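Local structure of bartonella effector protein (Bep) substrate of VirB T4SS (Bartonella sp. AR 15-3, 4M16) at residues A[115-120]-A[147-152]. The protein is the N-terminal Fic domain of a secreted Bartonella effector that probably transfers AMP from ATP to tyrosine or threonine hydroxyls of target proteins. Residues are numbered along the deposited sequence; the frame is centred on the assembly and turned at random.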
ATOM      1  N   GLU A 115       8.429 -12.655   6.800  1.00 22.35           N
ATOM      2  CA  GLU A 115       8.571 -12.423   8.224  1.00 23.86           C
ATOM      3  C   GLU A 115       7.891 -11.096   8.676  1.00 20.64           C
ATOM      4  O   GLU A 115       7.245 -11.023   9.748  1.00 19.46           O
ATOM      5  CB  GLU A 115      10.071 -12.396   8.517  1.00 26.98           C
ATOM      6  CG  GLU A 115      10.442 -11.827   9.849  1.00 31.20           C
ATOM      7  CD  GLU A 115      11.872 -12.184  10.261  1.00 36.04           C
ATOM      8  OE1 GLU A 115      12.812 -12.007   9.437  1.00 36.21           O
ATOM      9  OE2 GLU A 115      12.025 -12.629  11.428  1.00 38.33           O
ATOM     10  N   ASN A 116       8.103 -10.050   7.897  1.00 18.92           N
ATOM     11  CA  ASN A 116       7.579  -8.742   8.212  1.00 18.07           C
ATOM     12  C   ASN A 116       6.054  -8.703   8.132  1.00 17.35           C
ATOM     13  O   ASN A 116       5.384  -8.105   8.991  1.00 17.00           O
ATOM     14  CB  ASN A 116       8.211  -7.647   7.337  1.00 17.71           C
ATOM     15  CG  ASN A 116       9.699  -7.372   7.650  1.00 18.30           C
ATOM     16  OD1 ASN A 116      10.251  -7.733   8.716  1.00 19.91           O
ATOM     17  ND2 ASN A 116      10.341  -6.707   6.745  1.00 17.90           N
ATOM     18  N   LEU A 117       5.484  -9.332   7.117  1.00 17.69           N
ATOM     19  CA  LEU A 117       4.018  -9.452   7.030  1.00 17.67           C
ATOM     20  C   LEU A 117       3.426 -10.256   8.185  1.00 18.54           C
ATOM     21  O   LEU A 117       2.320  -9.929   8.731  1.00 17.84           O
ATOM     22  CB  LEU A 117       3.601 -10.052   5.683  1.00 17.80           C
ATOM     23  CG  LEU A 117       3.809  -9.160   4.441  1.00 16.77           C
ATOM     24  CD1 LEU A 117       3.502  -9.893   3.122  1.00 17.34           C
ATOM     25  CD2 LEU A 117       2.975  -7.891   4.524  1.00 16.51           C
ATOM     26  N   LYS A 118       4.128 -11.326   8.572  1.00 19.16           N
ATOM     27  CA  LYS A 118       3.748 -12.056   9.787  1.00 20.27           C
ATOM     28  C   LYS A 118       3.723 -11.133  11.002  1.00 19.50           C
ATOM     29  O   LYS A 118       2.804 -11.190  11.821  1.00 19.33           O
ATOM     30  CB  LYS A 118       4.697 -13.242  10.098  1.00 21.37           C
ATOM     31  N   GLU A 119       4.753 -10.310  11.132  1.00 19.73           N
ATOM     32  CA  GLU A 119       4.851  -9.368  12.294  1.00 19.56           C
ATOM     33  C   GLU A 119       3.691  -8.337  12.260  1.00 17.99           C
ATOM     34  O   GLU A 119       3.035  -8.082  13.257  1.00 17.21           O
ATOM     35  CB  GLU A 119       6.207  -8.656  12.317  1.00 20.69           C
ATOM     36  CG  GLU A 119       7.385  -9.560  12.641  1.00 22.52           C
ATOM     37  CD  GLU A 119       8.759  -8.953  12.372  1.00 24.32           C
ATOM     38  OE1 GLU A 119       8.970  -8.240  11.378  1.00 24.70           O
ATOM     39  OE2 GLU A 119       9.694  -9.271  13.144  1.00 26.85           O
ATOM     40  N   PHE A 120       3.426  -7.789  11.084  1.00 17.15           N
ATOM     41  CA  PHE A 120       2.261  -6.926  10.851  1.00 16.76           C
ATOM     42  C   PHE A 120       0.980  -7.639  11.326  1.00 16.64           C
ATOM     43  O   PHE A 120       0.159  -7.040  12.100  1.00 16.63           O
ATOM     44  CB  PHE A 120       2.231  -6.535   9.362  1.00 16.26           C
ATOM     45  CG  PHE A 120       1.065  -5.695   8.921  1.00 16.40           C
ATOM     46  CD1 PHE A 120       1.099  -4.289   8.989  1.00 16.58           C
ATOM     47  CD2 PHE A 120       0.004  -6.288   8.289  1.00 17.19           C
ATOM     48  CE1 PHE A 120       0.014  -3.541   8.524  1.00 16.83           C
ATOM     49  CE2 PHE A 120      -1.082  -5.576   7.843  1.00 17.04           C
ATOM     50  CZ  PHE A 120      -1.079  -4.193   7.964  1.00 17.03           C
ATOM     51  N   SER A 147       3.152   3.122   8.695  1.00 15.79           N
ATOM     52  CA  SER A 147       4.576   3.280   8.359  1.00 16.65           C
ATOM     53  C   SER A 147       5.247   1.922   8.141  1.00 15.72           C
ATOM     54  O   SER A 147       6.088   1.767   7.258  1.00 16.13           O
ATOM     55  CB  SER A 147       5.350   4.004   9.435  1.00 18.35           C
ATOM     56  OG  SER A 147       4.831   5.304   9.619  1.00 20.31           O
ATOM     57  N   PHE A 148       4.888   0.939   8.950  1.00 15.40           N
ATOM     58  CA  PHE A 148       5.516  -0.364   8.855  1.00 15.53           C
ATOM     59  C   PHE A 148       5.123  -1.000   7.501  1.00 14.80           C
ATOM     60  O   PHE A 148       5.980  -1.412   6.739  1.00 14.55           O
ATOM     61  CB  PHE A 148       5.137  -1.247  10.062  1.00 15.92           C
ATOM     62  CG  PHE A 148       5.750  -2.655  10.048  1.00 16.47           C
ATOM     63  CD1 PHE A 148       7.006  -2.908   9.505  1.00 16.46           C
ATOM     64  CD2 PHE A 148       5.071  -3.724  10.679  1.00 16.56           C
ATOM     65  CE1 PHE A 148       7.564  -4.197   9.552  1.00 16.79           C
ATOM     66  CE2 PHE A 148       5.618  -5.000  10.702  1.00 17.26           C
ATOM     67  CZ  PHE A 148       6.876  -5.229  10.143  1.00 17.39           C
ATOM     68  N   LEU A 149       3.830  -1.030   7.182  1.00 14.98           N
ATOM     69  CA  LEU A 149       3.407  -1.609   5.941  1.00 14.82           C
ATOM     70  C   LEU A 149       3.979  -0.842   4.732  1.00 14.36           C
ATOM     71  O   LEU A 149       4.399  -1.479   3.772  1.00 14.69           O
ATOM     72  CB  LEU A 149       1.873  -1.739   5.868  1.00 15.28           C
ATOM     73  CG  LEU A 149       1.365  -2.375   4.553  1.00 15.70           C
ATOM     74  CD1 LEU A 149       1.879  -3.784   4.426  1.00 17.24           C
ATOM     75  CD2 LEU A 149      -0.154  -2.309   4.454  1.00 15.89           C
ATOM     76  N   ASN A 150       4.003   0.497   4.784  1.00 14.79           N
ATOM     77  CA  ASN A 150       4.612   1.319   3.741  1.00 15.21           C
ATOM     78  C   ASN A 150       6.073   0.851   3.518  1.00 14.88           C
ATOM     79  O   ASN A 150       6.508   0.690   2.392  1.00 14.08           O
ATOM     80  CB  ASN A 150       4.557   2.809   4.073  1.00 15.94           C
ATOM     81  CG  ASN A 150       5.127   3.663   2.964  1.00 17.51           C
ATOM     82  OD1 ASN A 150       4.580   3.680   1.833  1.00 17.64           O
ATOM     83  ND2 ASN A 150       6.236   4.336   3.244  1.00 18.00           N
ATOM     84  N   TYR A 151       6.816   0.689   4.601  1.00 14.97           N
ATOM     85  CA  TYR A 151       8.213   0.223   4.496  1.00 15.49           C
ATOM     86  C   TYR A 151       8.332  -1.142   3.855  1.00 14.77           C
ATOM     87  O   TYR A 151       9.222  -1.362   3.014  1.00 14.54           O
ATOM     88  CB  TYR A 151       8.860   0.160   5.875  1.00 16.10           C
ATOM     89  CG  TYR A 151      10.080  -0.712   5.943  1.00 16.97           C
ATOM     90  CD1 TYR A 151      11.300  -0.296   5.452  1.00 17.77           C
ATOM     91  CD2 TYR A 151       9.997  -2.000   6.506  1.00 17.11           C
ATOM     92  CE1 TYR A 151      12.408  -1.165   5.496  1.00 18.13           C
ATOM     93  CE2 TYR A 151      11.089  -2.838   6.566  1.00 17.58           C
ATOM     94  CZ  TYR A 151      12.283  -2.432   6.076  1.00 17.99           C
ATOM     95  OH  TYR A 151      13.361  -3.327   6.156  1.00 19.13           O
ATOM     96  N   ILE A 152       7.398  -2.043   4.183  1.00 14.55           N
ATOM     97  CA  ILE A 152       7.409  -3.390   3.617  1.00 14.51           C
ATOM     98  C   ILE A 152       7.242  -3.406   2.078  1.00 14.53           C
ATOM     99  O   ILE A 152       8.062  -4.039   1.387  1.00 14.41           O
ATOM    100  CB  ILE A 152       6.353  -4.350   4.247  1.00 14.57           C
ATOM    101  CG1 ILE A 152       6.617  -4.540   5.722  1.00 15.10           C
ATOM    102  CG2 ILE A 152       6.493  -5.715   3.577  1.00 14.59           C
ATOM    103  CD1 ILE A 152       5.573  -5.388   6.453  1.00 15.11           C
TER
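F148 reaches from helix 135-152 into a hollow of helix 110-126 lined by N116, E119 and F120. Its CG is anti to the backbone N (chi1 180°), and the ring leads with CZ, which stops 3.4 Å from N116 O. F120 N lies at the ring edge, near its plane, 3.6 Å from F148 CE2. F120 N and N116 O are hydrogen-bonded to each other within their helix. The E119 side chain crosses that of F148 at about a right angle, with OE1 at the ring edge and the carboxylate plane turned 56° from the ring. I152 is the second bump. Its CD1 sits over one face of F148, offset toward the rim, and meets N116 CB at 3.6 Å. L117 CD2 lies 4.1 Å from I152 CD1. In return F120 leans across to L149, with CE1 3.7 Å from L149 CB. F167 of helix 159-174 and L62 of helix 59-70 also touch L149, tying the pair into the helical core of the Fic domain. The segments run nearly antiparallel, 10.5 Å apart at the axes. L117, F120, L149 and I152 are buried, and the F148 edge meets backbone atoms already satisfied, so the contact probably rests on shape and apolar burial.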